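Local coordinates for protein succinate-semialdehyde dehydrogenase (Synechococcus sp., PDB 4ITA) that probably oxidises succinic semialdehyde to succinate with NADP+ as electron acceptor, as an aldehyde dehydrogenase that binds its nicotinamide cofactor on a Rossmann-type fold, at residues V92-Y96 and F140-P145; S421-F427 and E438-A442. Residues are numbered along the deposited sequence.

In the fold
Both contacts lie on the same side of the chain's centre, about 10 Å apart between centres, and they meet directly where Y96 OH approaches G440 O at 2.7 Å, a probable hydrogen bond. Contact 1 is fully buried: helices 79-103 and 137-149 run side by side and meet through apolar side chains, with no hydrogen bond between the segments. Contact 2 is only partly buried. There a loop is tied by backbone hydrogen bonds to E438 and G440, just before and at the start of helix 440-445, and its P426 also reaches the second subunit. The cofactor touches both, taking hydrogen bonds from R141 in contact 1 and packing on F427 in contact 2.

Contact 1: V92-Y96 and F140-P145; sequences VCRYY and FRFAAP. With NDP (NADPH dihydro-nicotinamide-adenine-dinucleotide phosphate), chain C.
Two helical segments run nearly parallel, their axes 8.6 Å apart and crossing at -25°, with CA atoms paired V92 to R141 (6.4 Å), C93 to A144 (5.1 Å) and Y96 to P145 (5.8 Å). V92, rotamer p, lays CG1 3.7 Å from F140 O, while V92 O sits 3.7 Å from A144 CB. C93, rotamer m, brings SG to 3.5 Å from F140 CD1, an oblique sulfur-aromatic contact; the small A144 lets the backbones close in, its CB 3.9 Å from C93 CA. One turn on, Y96 (chi1 m) receives P145 over its ring face in a CH-pi contact, P145 CB 3.7 Å from the ring centroid; Y96 OH is hydrogen-bonded to G440 O. The second helix kinks at P145, which lacks an amide hydrogen. R141, its CA-to-CB bond pointing away from 92-96, extends (chi1 t, chi2 t, chi3 p) to NADPH, NH1 and NH2 each donating to carboxamide O7N at 3.0 Å. So the interface is apolar, without hydrogen bonds, and the R141 guanidinium is directed to NADPH.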
ATOM      1  N   VAL A  92      -1.316  22.706   5.254  1.00  7.08           N
ATOM      2  CA  VAL A  92      -1.731  21.452   4.619  1.00  5.79           C
ATOM      3  C   VAL A  92      -3.262  21.354   4.554  1.00  6.61           C
ATOM      4  O   VAL A  92      -3.812  20.765   3.622  1.00  6.97           O
ATOM      5  CB  VAL A  92      -1.066  20.192   5.266  1.00  5.51           C
ATOM      6  CG1 VAL A  92      -1.558  19.983   6.699  1.00  8.08           C
ATOM      7  CG2 VAL A  92      -1.304  18.962   4.397  1.00  7.69           C
ATOM      8  N   CYS A  93      -3.955  21.959   5.519  1.00  6.22           N
ATOM      9  CA  CYS A  93      -5.412  22.061   5.436  1.00  6.63           C
ATOM     10  C   CYS A  93      -5.810  22.829   4.181  1.00  6.91           C
ATOM     11  O   CYS A  93      -6.672  22.394   3.414  1.00  6.59           O
ATOM     12  CB  CYS A  93      -5.985  22.754   6.674  1.00  6.51           C
ATOM     13  SG  CYS A  93      -5.931  21.746   8.169  1.00  7.31           S
ATOM     14  N   ARG A  94      -5.158  23.963   3.961  1.00  6.47           N
ATOM     15  CA  ARG A  94      -5.467  24.779   2.786  1.00  6.20           C
ATOM     16  C   ARG A  94      -5.080  24.074   1.486  1.00  6.78           C
ATOM     17  O   ARG A  94      -5.800  24.168   0.494  1.00  7.50           O
ATOM     18  CB  ARG A  94      -4.797  26.150   2.879  1.00  7.97           C
ATOM     19  CG  ARG A  94      -5.376  26.995   3.986  1.00  8.34           C
ATOM     20  CD  ARG A  94      -5.091  28.483   3.823  1.00 11.31           C
ATOM     21  NE  ARG A  94      -5.677  29.242   4.926  1.00  9.11           N
ATOM     22  CZ  ARG A  94      -6.960  29.576   4.995  1.00  9.97           C
ATOM     23  NH1 ARG A  94      -7.786  29.219   4.020  1.00 10.85           N
ATOM     24  NH2 ARG A  94      -7.423  30.254   6.039  1.00 10.67           N
ATOM     25  N   TYR A  95      -3.963  23.352   1.493  1.00  5.93           N
ATOM     26  CA  TYR A  95      -3.533  22.605   0.316  1.00  6.68           C
ATOM     27  C   TYR A  95      -4.611  21.636  -0.171  1.00  6.75           C
ATOM     28  O   TYR A  95      -4.972  21.625  -1.354  1.00  6.99           O
ATOM     29  CB  TYR A  95      -2.226  21.864   0.594  1.00  7.48           C
ATOM     30  CG  TYR A  95      -1.728  21.088  -0.600  1.00  7.07           C
ATOM     31  CD1 TYR A  95      -1.040  21.722  -1.626  1.00  7.42           C
ATOM     32  CD2 TYR A  95      -1.954  19.718  -0.709  1.00  7.79           C
ATOM     33  CE1 TYR A  95      -0.589  21.012  -2.723  1.00  8.28           C
ATOM     34  CE2 TYR A  95      -1.498  19.001  -1.799  1.00  7.85           C
ATOM     35  CZ  TYR A  95      -0.824  19.651  -2.806  1.00  8.04           C
ATOM     36  OH  TYR A  95      -0.376  18.931  -3.895  1.00  9.51           O
ATOM     37  N   TYR A  96      -5.147  20.822   0.735  1.00  6.37           N
ATOM     38  CA  TYR A  96      -6.180  19.879   0.325  1.00  6.52           C
ATOM     39  C   TYR A  96      -7.545  20.534   0.091  1.00  6.01           C
ATOM     40  O   TYR A  96      -8.307  20.077  -0.754  1.00  6.77           O
ATOM     41  CB  TYR A  96      -6.234  18.659   1.252  1.00  6.65           C
ATOM     42  CG  TYR A  96      -5.038  17.774   1.000  1.00  6.23           C
ATOM     43  CD1 TYR A  96      -4.897  17.106  -0.212  1.00  5.85           C
ATOM     44  CD2 TYR A  96      -4.019  17.648   1.937  1.00  6.53           C
ATOM     45  CE1 TYR A  96      -3.793  16.305  -0.473  1.00  6.78           C
ATOM     46  CE2 TYR A  96      -2.908  16.846   1.684  1.00  7.13           C
ATOM     47  CZ  TYR A  96      -2.806  16.186   0.479  1.00  6.02           C
ATOM     48  OH  TYR A  96      -1.712  15.401   0.222  1.00  7.95           O
ATOM     49  N   PHE A 140      -2.402  16.754  11.153  1.00  7.21           N
ATOM     50  CA  PHE A 140      -3.025  17.436  10.030  1.00  6.22           C
ATOM     51  C   PHE A 140      -2.538  16.923   8.681  1.00  7.64           C
ATOM     52  O   PHE A 140      -3.302  16.913   7.715  1.00  7.65           O
ATOM     53  CB  PHE A 140      -2.908  18.953  10.174  1.00  7.32           C
ATOM     54  CG  PHE A 140      -3.845  19.510  11.207  1.00  6.85           C
ATOM     55  CD1 PHE A 140      -5.193  19.678  10.916  1.00  7.64           C
ATOM     56  CD2 PHE A 140      -3.396  19.822  12.481  1.00  7.90           C
ATOM     57  CE1 PHE A 140      -6.074  20.167  11.868  1.00  8.71           C
ATOM     58  CE2 PHE A 140      -4.267  20.310  13.442  1.00  7.44           C
ATOM     59  CZ  PHE A 140      -5.613  20.490  13.131  1.00  8.13           C
ATOM     60  N   ARG A 141      -1.299  16.447   8.626  1.00  6.25           N
ATOM     61  CA  ARG A 141      -0.760  15.825   7.421  1.00  7.76           C
ATOM     62  C   ARG A 141      -1.646  14.674   6.927  1.00  7.54           C
ATOM     63  O   ARG A 141      -1.892  14.554   5.721  1.00  8.05           O
ATOM     64  CB  ARG A 141       0.676  15.336   7.663  1.00  9.02           C
ATOM     65  CG  ARG A 141       1.319  14.676   6.460  1.00 12.14           C
ATOM     66  CD  ARG A 141       2.783  14.330   6.724  1.00 13.71           C
ATOM     67  NE  ARG A 141       2.936  13.190   7.621  1.00 15.70           N
ATOM     68  CZ  ARG A 141       4.093  12.575   7.852  1.00 16.56           C
ATOM     69  NH1 ARG A 141       5.204  13.005   7.269  1.00 18.58           N
ATOM     70  NH2 ARG A 141       4.144  11.541   8.684  1.00 17.22           N
ATOM     71  N   PHE A 142      -2.118  13.821   7.836  1.00  6.40           N
ATOM     72  CA  PHE A 142      -3.009  12.746   7.402  1.00  7.48           C
ATOM     73  C   PHE A 142      -4.473  13.196   7.415  1.00  8.26           C
ATOM     74  O   PHE A 142      -5.265  12.763   6.576  1.00  8.06           O
ATOM     75  CB  PHE A 142      -2.820  11.454   8.226  1.00 10.73           C
ATOM     76  CG  PHE A 142      -3.700  11.382   9.432  1.00 10.10           C
ATOM     77  CD1 PHE A 142      -5.004  10.920   9.337  1.00 10.96           C
ATOM     78  CD2 PHE A 142      -3.232  11.804  10.663  1.00 11.07           C
ATOM     79  CE1 PHE A 142      -5.831  10.891  10.447  1.00 10.09           C
ATOM     80  CE2 PHE A 142      -4.047  11.776  11.782  1.00 12.83           C
ATOM     81  CZ  PHE A 142      -5.352  11.330  11.671  1.00 11.64           C
ATOM     82  N   ALA A 143      -4.842  14.053   8.362  1.00  6.38           N
ATOM     83  CA  ALA A 143      -6.259  14.361   8.558  1.00  7.85           C
ATOM     84  C   ALA A 143      -6.850  15.227   7.454  1.00  6.57           C
ATOM     85  O   ALA A 143      -7.980  15.000   7.026  1.00  7.32           O
ATOM     86  CB  ALA A 143      -6.507  14.999   9.923  1.00  8.65           C
ATOM     87  N   ALA A 144      -6.097  16.218   6.985  1.00  6.56           N
ATOM     88  CA  ALA A 144      -6.597  17.083   5.918  1.00  7.03           C
ATOM     89  C   ALA A 144      -7.019  16.297   4.657  1.00  6.91           C
ATOM     90  O   ALA A 144      -8.152  16.445   4.208  1.00  6.43           O
ATOM     91  CB  ALA A 144      -5.593  18.208   5.599  1.00  6.74           C
ATOM     92  N   PRO A 145      -6.141  15.436   4.100  1.00  5.77           N
ATOM     93  CA  PRO A 145      -6.610  14.682   2.928  1.00  6.39           C
ATOM     94  C   PRO A 145      -7.680  13.647   3.260  1.00  6.63           C
ATOM     95  O   PRO A 145      -8.569  13.427   2.432  1.00  6.60           O
ATOM     96  CB  PRO A 145      -5.333  14.012   2.395  1.00  6.45           C
ATOM     97  CG  PRO A 145      -4.409  13.958   3.565  1.00  6.55           C
ATOM     98  CD  PRO A 145      -4.711  15.191   4.372  1.00  6.72           C
TER
HETATM   99  PA  NDP C 501       6.888   5.234  19.089  1.00 11.54           P
HETATM  100  O1A NDP C 501       6.841   4.287  17.924  1.00 12.90           O
HETATM  101  O2A NDP C 501       7.330   4.738  20.438  1.00 17.30           O
HETATM  102  O5B NDP C 501       5.434   5.874  19.276  1.00 10.91           O
HETATM  103  C5B NDP C 501       4.695   6.422  18.178  1.00  9.11           C
HETATM  104  C4B NDP C 501       3.206   6.120  18.324  1.00  9.89           C
HETATM  105  O4B NDP C 501       3.011   4.706  18.232  1.00  8.49           O
HETATM  106  C3B NDP C 501       2.634   6.516  19.680  1.00  8.70           C
HETATM  107  O3B NDP C 501       1.255   6.871  19.511  1.00  8.56           O
HETATM  108  C2B NDP C 501       2.727   5.226  20.473  1.00  9.36           C
HETATM  109  O2B NDP C 501       1.796   5.147  21.544  1.00  9.57           O
HETATM  110  C1B NDP C 501       2.336   4.244  19.403  1.00  8.49           C
HETATM  111  N9A NDP C 501       2.797   2.865  19.619  1.00  9.76           N
HETATM  112  C8A NDP C 501       3.968   2.443  20.138  1.00 11.47           C
HETATM  113  N7A NDP C 501       4.021   1.090  20.128  1.00 13.11           N
HETATM  114  C5A NDP C 501       2.881   0.645  19.575  1.00 10.37           C
HETATM  115  C6A NDP C 501       2.279  -0.659  19.257  1.00 12.47           C
HETATM  116  N6A NDP C 501       2.948  -1.796  19.535  1.00 15.31           N
HETATM  117  N1A NDP C 501       1.059  -0.660  18.687  1.00 13.85           N
HETATM  118  C2A NDP C 501       0.390   0.465  18.401  1.00 14.43           C
HETATM  119  N3A NDP C 501       0.870   1.689  18.667  1.00 13.42           N
HETATM  120  C4A NDP C 501       2.084   1.821  19.239  1.00 10.27           C
HETATM  121  O3  NDP C 501       7.800   6.464  18.541  1.00 16.81           O
HETATM  122  PN  NDP C 501       8.848   7.482  19.251  1.00 16.05           P
HETATM  123  O1N NDP C 501       9.726   6.769  20.255  1.00 19.23           O
HETATM  124  O2N NDP C 501       8.076   8.711  19.645  1.00 19.31           O
HETATM  125  O5D NDP C 501       9.780   7.864  17.995  1.00 16.39           O
HETATM  126  C5D NDP C 501       9.249   8.596  16.899  1.00 14.54           C
HETATM  127  C4D NDP C 501       9.623   7.911  15.597  1.00 12.99           C
HETATM  128  O4D NDP C 501       8.778   8.387  14.538  1.00 13.19           O
HETATM  129  C3D NDP C 501      11.044   8.202  15.160  1.00 12.30           C
HETATM  130  O3D NDP C 501      11.663   7.008  14.666  1.00 12.33           O
HETATM  131  C2D NDP C 501      10.823   9.239  14.077  1.00 11.87           C
HETATM  132  O2D NDP C 501      11.942   9.290  13.192  1.00 12.79           O
HETATM  133  C1D NDP C 501       9.575   8.713  13.397  1.00 10.56           C
HETATM  134  N1N NDP C 501       8.957   9.773  12.588  1.00 12.20           N
HETATM  135  C2N NDP C 501       8.563   9.522  11.328  1.00 12.43           C
HETATM  136  C3N NDP C 501       8.424  10.571  10.420  1.00 13.68           C
HETATM  137  C7N NDP C 501       7.956  10.334   9.015  1.00 12.43           C
HETATM  138  O7N NDP C 501       7.093  11.079   8.555  1.00 12.47           O
HETATM  139  N7N NDP C 501       8.481   9.341   8.301  1.00 12.10           N
HETATM  140  C4N NDP C 501       8.753  11.990  10.818  1.00 14.91           C
HETATM  141  C5N NDP C 501       8.670  12.126  12.267  1.00 15.91           C
HETATM  142  C6N NDP C 501       8.776  11.011  13.093  1.00 14.56           C
HETATM  143  P2B NDP C 501       2.237   5.414  23.065  1.00  8.47           P
HETATM  144  O1X NDP C 501       0.950   5.198  23.806  1.00  9.39           O
HETATM  145  O2X NDP C 501       3.290   4.383  23.400  1.00 10.84           O
HETATM  146  O3X NDP C 501       2.736   6.823  23.171  1.00  9.39           O

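Contact 2: S421-F427 and E438-A442; sequences SDPRLPF and ELGLA. With EDO (1,2-ethanediol), chain R.
Two consecutive residues with positive phi, L439 (68/173) and G440 (53/-151), turn the chain into helix 440-445 against the loop. The loop lies so close to G440 that an ideal CB there would be 3.0 Å from P426 CD, a clash, and positive phi also favours glycine; L425 to G440 and P426 to L439 are both 4.6 Å between CA atoms. D422 to L425 form a type I turn, closed by L425 N to D422 O at 3.0 Å. D422 OD1 also accepts from R424 N (3.0 Å), an Asx turn, and D422 OD2 forms a salt bridge with R424 NH2 (2.8 Å). P423 O, within that turn, accepts from G440 N at 2.8 Å. Beyond it the chain extends, and F427 and E438 form a single antiparallel hydrogen-bonded bridge, F427 N to E438 O at 2.8 Å and E438 N to F427 O at 2.9 Å. L439 (chi1 m, chi2 t) points into the loop, its CB 3.3 Å from L425 O and CD1 4.1 Å from F427 CB. S421 OG donates to O1 of an ethanediol, probably from the crystallisation liquor, at 2.7 Å. P426 O bonds T452 of the second subunit and the next residue, F427 (chi1 t), lines the NADPH pocket, so this loop lies between dimer contact and cofactor site of an aldehyde dehydrogenase.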
ATOM      1  N   SER A 421       9.609  18.665   4.631  1.00 12.52           N
ATOM      2  CA  SER A 421       8.328  18.285   4.054  1.00 13.82           C
ATOM      3  C   SER A 421       7.585  19.535   3.573  1.00 13.45           C
ATOM      4  O   SER A 421       7.740  20.628   4.123  1.00 16.66           O
ATOM      5  CB  SER A 421       7.494  17.481   5.046  1.00 16.66           C
ATOM      6  OG  SER A 421       7.304  18.194   6.246  1.00 22.67           O
ATOM      7  N   ASP A 422       6.792  19.364   2.525  1.00 10.85           N
ATOM      8  CA  ASP A 422       6.109  20.461   1.857  1.00 10.64           C
ATOM      9  C   ASP A 422       4.827  19.839   1.327  1.00  9.75           C
ATOM     10  O   ASP A 422       4.896  18.846   0.618  1.00 10.16           O
ATOM     11  CB  ASP A 422       6.991  20.940   0.695  1.00 13.76           C
ATOM     12  CG  ASP A 422       6.414  22.131  -0.064  1.00 15.46           C
ATOM     13  OD1 ASP A 422       5.179  22.266  -0.177  1.00 12.99           O
ATOM     14  OD2 ASP A 422       7.219  22.935  -0.583  1.00 18.79           O
ATOM     15  N   PRO A 423       3.654  20.411   1.651  1.00  9.09           N
ATOM     16  CA  PRO A 423       2.401  19.812   1.167  1.00  9.00           C
ATOM     17  C   PRO A 423       2.347  19.588  -0.348  1.00  9.06           C
ATOM     18  O   PRO A 423       1.620  18.720  -0.822  1.00  8.92           O
ATOM     19  CB  PRO A 423       1.338  20.837   1.584  1.00  9.71           C
ATOM     20  CG  PRO A 423       1.932  21.544   2.750  1.00 12.71           C
ATOM     21  CD  PRO A 423       3.414  21.605   2.484  1.00 11.28           C
ATOM     22  N   ARG A 424       3.119  20.364  -1.103  1.00  8.57           N
ATOM     23  CA  ARG A 424       3.084  20.298  -2.559  1.00  9.06           C
ATOM     24  C   ARG A 424       3.779  19.071  -3.154  1.00  9.62           C
ATOM     25  O   ARG A 424       3.599  18.764  -4.332  1.00 10.47           O
ATOM     26  CB  ARG A 424       3.704  21.565  -3.156  1.00 10.72           C
ATOM     27  CG  ARG A 424       2.922  22.836  -2.839  1.00 11.65           C
ATOM     28  CD  ARG A 424       3.688  24.076  -3.276  1.00 12.84           C
ATOM     29  NE  ARG A 424       4.921  24.239  -2.514  1.00 13.61           N
ATOM     30  CZ  ARG A 424       5.749  25.270  -2.640  1.00 13.45           C
ATOM     31  NH1 ARG A 424       5.475  26.237  -3.504  1.00 17.14           N
ATOM     32  NH2 ARG A 424       6.846  25.329  -1.902  1.00 15.33           N
ATOM     33  N   LEU A 425       4.578  18.377  -2.344  1.00  9.65           N
ATOM     34  CA  LEU A 425       5.410  17.269  -2.825  1.00 10.37           C
ATOM     35  C   LEU A 425       5.197  16.050  -1.931  1.00  9.36           C
ATOM     36  O   LEU A 425       5.150  16.185  -0.714  1.00 10.08           O
ATOM     37  CB  LEU A 425       6.895  17.666  -2.793  1.00 13.12           C
ATOM     38  CG  LEU A 425       7.515  18.492  -3.938  1.00 16.53           C
ATOM     39  CD1 LEU A 425       7.541  17.712  -5.236  1.00 19.38           C
ATOM     40  CD2 LEU A 425       6.842  19.824  -4.157  1.00 22.35           C
ATOM     41  N   PRO A 426       5.062  14.852  -2.528  1.00  8.30           N
ATOM     42  CA  PRO A 426       4.869  13.662  -1.686  1.00  8.32           C
ATOM     43  C   PRO A 426       6.061  13.393  -0.762  1.00  8.37           C
ATOM     44  O   PRO A 426       7.184  13.848  -1.017  1.00  9.07           O
ATOM     45  CB  PRO A 426       4.684  12.529  -2.701  1.00  8.45           C
ATOM     46  CG  PRO A 426       4.239  13.229  -3.969  1.00 13.83           C
ATOM     47  CD  PRO A 426       4.969  14.538  -3.963  1.00 11.36           C
ATOM     48  N   PHE A 427       5.798  12.671   0.321  1.00  7.53           N
ATOM     49  CA  PHE A 427       6.773  12.471   1.386  1.00  8.48           C
ATOM     50  C   PHE A 427       6.627  11.078   1.974  1.00  7.93           C
ATOM     51  O   PHE A 427       5.555  10.705   2.440  1.00  7.69           O
ATOM     52  CB  PHE A 427       6.554  13.511   2.492  1.00 10.51           C
ATOM     53  CG  PHE A 427       7.561  13.443   3.612  1.00 10.64           C
ATOM     54  CD1 PHE A 427       8.670  14.269   3.608  1.00 16.48           C
ATOM     55  CD2 PHE A 427       7.391  12.562   4.673  1.00 10.73           C
ATOM     56  CE1 PHE A 427       9.599  14.211   4.635  1.00 19.82           C
ATOM     57  CE2 PHE A 427       8.313  12.496   5.703  1.00 11.53           C
ATOM     58  CZ  PHE A 427       9.417  13.323   5.686  1.00 14.92           C
ATOM     59  N   GLU A 438       2.720  10.368   1.892  1.00  7.44           N
ATOM     60  CA  GLU A 438       1.808  11.416   2.320  1.00  8.40           C
ATOM     61  C   GLU A 438       2.060  12.638   1.449  1.00  6.59           C
ATOM     62  O   GLU A 438       3.057  12.687   0.728  1.00  8.43           O
ATOM     63  CB  GLU A 438       2.058  11.786   3.786  1.00 10.48           C
ATOM     64  CG  GLU A 438       1.737  10.697   4.797  1.00 12.45           C
ATOM     65  CD  GLU A 438       0.264  10.627   5.133  1.00 17.59           C
ATOM     66  OE1 GLU A 438      -0.571  10.934   4.249  1.00 17.74           O
ATOM     67  OE2 GLU A 438      -0.048  10.270   6.290  1.00 22.03           O
ATOM     68  N   LEU A 439       1.157  13.612   1.522  1.00  7.14           N
ATOM     69  CA  LEU A 439       1.294  14.911   0.850  1.00  8.20           C
ATOM     70  C   LEU A 439       1.201  14.830  -0.677  1.00  6.95           C
ATOM     71  O   LEU A 439       1.103  13.738  -1.248  1.00  8.12           O
ATOM     72  CB  LEU A 439       2.563  15.643   1.306  1.00  8.38           C
ATOM     73  CG  LEU A 439       2.648  15.836   2.823  1.00  6.48           C
ATOM     74  CD1 LEU A 439       3.917  16.576   3.201  1.00  9.42           C
ATOM     75  CD2 LEU A 439       1.415  16.569   3.344  1.00  8.88           C
ATOM     76  N   GLY A 440       1.183  15.985  -1.337  1.00  8.56           N
ATOM     77  CA  GLY A 440       0.946  16.019  -2.771  1.00  8.44           C
ATOM     78  C   GLY A 440      -0.327  15.286  -3.171  1.00  8.08           C
ATOM     79  O   GLY A 440      -1.291  15.188  -2.407  1.00  7.19           O
ATOM     80  N   LEU A 441      -0.335  14.761  -4.389  1.00 10.09           N
ATOM     81  CA  LEU A 441      -1.447  13.954  -4.857  1.00  7.54           C
ATOM     82  C   LEU A 441      -1.537  12.660  -4.053  1.00  7.79           C
ATOM     83  O   LEU A 441      -2.632  12.188  -3.718  1.00  8.27           O
ATOM     84  CB  LEU A 441      -1.272  13.647  -6.347  1.00 10.14           C
ATOM     85  CG  LEU A 441      -2.272  12.664  -6.960  1.00  9.53           C
ATOM     86  CD1 LEU A 441      -3.669  13.227  -6.890  1.00 10.03           C
ATOM     87  CD2 LEU A 441      -1.898  12.342  -8.403  1.00 12.61           C
ATOM     88  N   ALA A 442      -0.378  12.084  -3.741  1.00  9.07           N
ATOM     89  CA  ALA A 442      -0.325  10.798  -3.058  1.00  9.57           C
ATOM     90  C   ALA A 442      -1.138  10.768  -1.770  1.00  9.33           C
ATOM     91  O   ALA A 442      -1.838   9.793  -1.498  1.00 10.68           O
ATOM     92  CB  ALA A 442       1.125  10.411  -2.772  1.00 11.11           C
TER
HETATM   93  C1  EDO R 516       8.866  17.022   9.733  1.00 20.63           C
HETATM   94  O1  EDO R 516       8.601  17.792   8.558  1.00 22.27           O
HETATM   95  C2  EDO R 516       8.639  15.548   9.424  1.00 19.03           C
HETATM   96  O2  EDO R 516       7.256  15.327   9.106  1.00 18.64           O